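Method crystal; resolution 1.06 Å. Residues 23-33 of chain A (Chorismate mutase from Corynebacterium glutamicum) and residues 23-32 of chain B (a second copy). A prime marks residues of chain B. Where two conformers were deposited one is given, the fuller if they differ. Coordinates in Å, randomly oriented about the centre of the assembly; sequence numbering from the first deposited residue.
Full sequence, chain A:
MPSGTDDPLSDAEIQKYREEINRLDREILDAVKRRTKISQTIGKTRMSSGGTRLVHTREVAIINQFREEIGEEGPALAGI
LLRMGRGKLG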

# COMPACT_ATOMS: atom_id res chain seq x y z
N ARG A 23 -7.22 8.71 -8.06
CA ARG A 23 -7.59 9.24 -6.72
C ARG A 23 -7.31 8.18 -5.65
O ARG A 23 -6.90 8.54 -4.51
CB ARG A 23 -9.04 9.75 -6.71
CG ARG A 23 -9.28 11.05 -7.47
CD ARG A 23 -10.67 11.59 -7.16
NE ARG A 23 -11.77 10.75 -7.64
CZ ARG A 23 -12.30 10.82 -8.87
NH1 ARG A 23 -11.81 11.67 -9.74
NH2 ARG A 23 -13.32 10.03 -9.18
N LEU A 24 -7.51 6.92 -5.90
CA LEU A 24 -7.17 5.88 -4.90
C LEU A 24 -5.70 5.83 -4.71
O LEU A 24 -5.27 5.59 -3.51
CB LEU A 24 -7.72 4.54 -5.37
CG LEU A 24 -9.21 4.40 -5.21
CD1 LEU A 24 -9.82 3.29 -6.05
CD2 LEU A 24 -9.54 4.12 -3.76
N ASP A 25 -4.86 6.01 -5.70
CA ASP A 25 -3.40 5.99 -5.45
C ASP A 25 -3.02 7.17 -4.62
O ASP A 25 -2.17 7.02 -3.70
CB ASP A 25 -2.67 5.94 -6.80
CG ASP A 25 -2.69 4.57 -7.38
OD1 ASP A 25 -2.99 3.57 -6.68
OD2 ASP A 25 -2.37 4.49 -8.63
N ARG A 26 -3.64 8.30 -4.75
CA ARG A 26 -3.42 9.43 -3.87
C ARG A 26 -3.80 9.08 -2.42
O ARG A 26 -3.07 9.44 -1.48
CB ARG A 26 -4.21 10.65 -4.39
CG ARG A 26 -4.54 11.80 -3.45
CD ARG A 26 -3.43 12.80 -3.37
NE ARG A 26 -2.37 12.31 -2.51
CZ ARG A 26 -1.18 11.91 -2.92
NH1 ARG A 26 -0.83 11.98 -4.21
NH2 ARG A 26 -0.33 11.44 -2.04
N GLU A 27 -4.95 8.47 -2.24
CA GLU A 27 -5.34 8.09 -0.89
C GLU A 27 -4.42 7.05 -0.33
O GLU A 27 -4.13 7.09 0.91
CB GLU A 27 -6.74 7.57 -0.90
CG GLU A 27 -7.76 8.68 -1.12
CD GLU A 27 -9.18 8.18 -1.02
OE1 GLU A 27 -10.08 9.00 -1.32
OE2 GLU A 27 -9.43 6.98 -0.71
N ILE A 28 -3.99 6.06 -1.05
CA ILE A 28 -3.04 5.06 -0.55
C ILE A 28 -1.76 5.74 -0.18
O ILE A 28 -1.27 5.49 0.98
CB ILE A 28 -2.81 3.97 -1.61
CG1 ILE A 28 -4.04 3.14 -1.81
CG2 ILE A 28 -1.58 3.12 -1.26
CD1 ILE A 28 -4.05 2.28 -3.08
N LEU A 29 -1.19 6.59 -1.01
CA LEU A 29 0.03 7.28 -0.70
C LEU A 29 -0.12 8.18 0.54
O LEU A 29 0.79 8.18 1.43
CB LEU A 29 0.56 8.06 -1.87
CG LEU A 29 1.11 7.17 -3.00
CD1 LEU A 29 1.17 7.94 -4.30
CD2 LEU A 29 2.48 6.63 -2.65
N ASP A 30 -1.22 8.88 0.66
CA ASP A 30 -1.47 9.74 1.83
C ASP A 30 -1.45 8.88 3.11
O ASP A 30 -0.88 9.30 4.15
CB ASP A 30 -2.86 10.43 1.71
CG ASP A 30 -2.89 11.60 0.74
OD1 ASP A 30 -1.82 12.06 0.35
OD2 ASP A 30 -4.01 12.09 0.43
N ALA A 31 -2.16 7.79 3.12
CA ALA A 31 -2.24 6.93 4.30
C ALA A 31 -0.90 6.29 4.55
O ALA A 31 -0.55 6.13 5.79
CB ALA A 31 -3.33 5.90 4.12
N VAL A 32 -0.17 5.78 3.59
CA VAL A 32 1.16 5.28 3.82
C VAL A 32 2.11 6.32 4.40
O VAL A 32 2.85 6.00 5.38
CB VAL A 32 1.72 4.69 2.47
CG1 VAL A 32 3.20 4.39 2.62
CG2 VAL A 32 0.89 3.50 2.06
N LYS A 33 2.06 7.55 3.95
CA LYS A 33 2.89 8.60 4.51
C LYS A 33 2.51 8.83 6.00
O LYS A 33 3.41 8.98 6.87
CB LYS A 33 2.74 9.87 3.71
CG LYS A 33 3.36 9.79 2.33
CD LYS A 33 3.15 11.13 1.60
CE LYS A 33 3.42 11.07 0.14
NZ LYS A 33 3.34 12.42 -0.46
N ARG B 23 -5.98 1.74 12.42
CA ARG B 23 -7.02 2.33 11.55
C ARG B 23 -6.42 2.69 10.19
O ARG B 23 -7.12 2.56 9.15
CB ARG B 23 -7.71 3.51 12.24
CG ARG B 23 -8.64 3.14 13.39
CD ARG B 23 -9.47 4.35 13.82
NE ARG B 23 -8.68 5.45 14.40
CZ ARG B 23 -8.36 5.54 15.70
NH1 ARG B 23 -8.73 4.59 16.53
NH2 ARG B 23 -7.68 6.59 16.11
N LEU B 24 -5.21 3.14 10.11
CA LEU B 24 -4.59 3.43 8.79
C LEU B 24 -4.39 2.16 8.04
O LEU B 24 -4.56 2.20 6.76
CB LEU B 24 -3.28 4.16 9.00
CG LEU B 24 -3.43 5.61 9.39
CD1 LEU B 24 -2.19 6.21 10.02
CD2 LEU B 24 -3.78 6.42 8.16
N ASP B 25 -4.05 1.04 8.65
CA ASP B 25 -3.90 -0.20 7.87
C ASP B 25 -5.24 -0.63 7.35
O ASP B 25 -5.32 -1.08 6.17
CB ASP B 25 -3.23 -1.27 8.75
CG ASP B 25 -1.77 -1.04 8.85
OD1 ASP B 25 -1.17 -0.28 8.06
OD2 ASP B 25 -1.17 -1.69 9.80
N ARG B 26 -6.31 -0.42 8.04
CA ARG B 26 -7.65 -0.66 7.53
C ARG B 26 -7.94 0.22 6.30
O ARG B 26 -8.51 -0.27 5.31
CB ARG B 26 -8.69 -0.44 8.65
CG ARG B 26 -10.14 -0.18 8.30
CD ARG B 26 -10.92 -1.44 8.11
NE ARG B 26 -10.64 -2.01 6.81
CZ ARG B 26 -9.93 -3.12 6.59
NH1 ARG B 26 -9.45 -3.84 7.61
NH2 ARG B 26 -9.71 -3.50 5.36
N GLU B 27 -7.62 1.49 6.40
CA GLU B 27 -7.85 2.36 5.25
C GLU B 27 -6.98 1.97 4.10
O GLU B 27 -7.44 2.07 2.92
CB GLU B 27 -7.58 3.77 5.64
CG GLU B 27 -8.67 4.33 6.55
CD GLU B 27 -8.47 5.79 6.85
OE1 GLU B 27 -9.24 6.30 7.71
OE2 GLU B 27 -7.53 6.44 6.32
N ILE B 28 -5.73 1.64 4.26
CA ILE B 28 -4.87 1.20 3.16
C ILE B 28 -5.43 -0.04 2.56
O ILE B 28 -5.58 -0.07 1.28
CB ILE B 28 -3.43 0.97 3.68
CG1 ILE B 28 -2.79 2.27 4.06
CG2 ILE B 28 -2.61 0.20 2.64
CD1 ILE B 28 -1.52 2.13 4.93
N LEU B 29 -5.81 -1.05 3.33
CA LEU B 29 -6.37 -2.27 2.80
C LEU B 29 -7.68 -2.00 2.04
O LEU B 29 -7.89 -2.56 0.92
CB LEU B 29 -6.55 -3.31 3.85
CG LEU B 29 -5.23 -3.91 4.36
CD1 LEU B 29 -5.42 -4.57 5.71
CD2 LEU B 29 -4.66 -4.90 3.37
N ASP B 30 -8.54 -1.16 2.57
CA ASP B 30 -9.81 -0.81 1.90
C ASP B 30 -9.50 -0.21 0.51
O ASP B 30 -10.20 -0.53 -0.49
CB ASP B 30 -10.60 0.22 2.74
CG ASP B 30 -11.30 -0.36 3.95
OD1 ASP B 30 -11.41 -1.58 4.03
OD2 ASP B 30 -11.80 0.43 4.80
N ALA B 31 -8.62 0.74 0.44
CA ALA B 31 -8.30 1.42 -0.82
C ALA B 31 -7.60 0.45 -1.74
O ALA B 31 -7.88 0.54 -3.00
CB ALA B 31 -7.46 2.64 -0.56
N VAL B 32 -6.67 -0.37 -1.33
CA VAL B 32 -6.10 -1.37 -2.19
C VAL B 32 -7.12 -2.35 -2.74
O VAL B 32 -7.09 -2.64 -3.98
CB VAL B 32 -4.96 -2.13 -1.40
CG1 VAL B 32 -4.51 -3.34 -2.18
CG2 VAL B 32 -3.84 -1.17 -1.09

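Two copies of the same helical segment lie almost antiparallel, their N-to-C directions 160° apart and their axes 9.3 Å apart at closest approach. The register is symmetric about Ile28 and Ile28′, whose CA atoms are 5.7 Å apart. Moving outward from that centre, Leu24 CA sits 6.1 Å from Ala31′ CA, and Ala31 CA sits 6.2 Å from Leu24′ CA. The spacing of four and then three residues, 24, 28, 31, keeps one apolar stripe of each helix turned to its partner.

The rule of shape here is that a small residue makes the hollow and a larger one fills it. Ala31′ points its CA-to-CB bond toward chain A and ends there, so the surface around it is low. Ile28 occupies that space: its CG1 reaches 3.7 Å from Ala31′ CB, a close van der Waals contact. Leu24 covers the same alanine from one turn earlier, with Leu24 CD2 4.1 Å from Ala31′ CB and 4.0 Å from Ala31′ O, so the leucine methyl rests against backbone as well as side chain. The same contacts recur with the chains exchanged, with Ala31 CB 3.7 Å from Ile28′ CG1 and 4.1 Å from Leu24′ CD2. The two alanines accordingly have the largest covered areas in their stretches.

Ile28 shows how a side chain can leave its backbone sideways and still bring its end to the partner. With chi1 m and chi2 t, it extends CD1 to 4.0 Å from Val32′ CG2, while Val32 CG2 lies 4.0 Å from Ile28′ CD1. The valines begin by pointing away, yet a gamma methyl, CG2, still meets the end of the partner's isoleucine. Each isoleucine thus touches an alanine and the valine that follows it on the other helix.

No hydrogen bond crosses between the stretches. The 377 Å² buried between them, both sides summed, rests on apolar packing, and the backbone polar groups are served within each helix: Ile28 N donates to Leu24 O at 2.8 Å, and Val32 N to Ile28 O at 2.8 Å. The Arg26–Asp30 pair is likewise joined within its own helix and is not covered by the partner. Arg26 folds along its own helix, one turn forward, and both its NE and its NH2 donate to Asp30 OD1 at 2.9 Å, the NH2 contact forming a salt bridge; Arg26′ and Asp30′ repeat it. For a designer, the lesson is economical: alanine leaves a low spot, isoleucine and leucine from the partner fill it, and the salt-bridged pair stays off the seam.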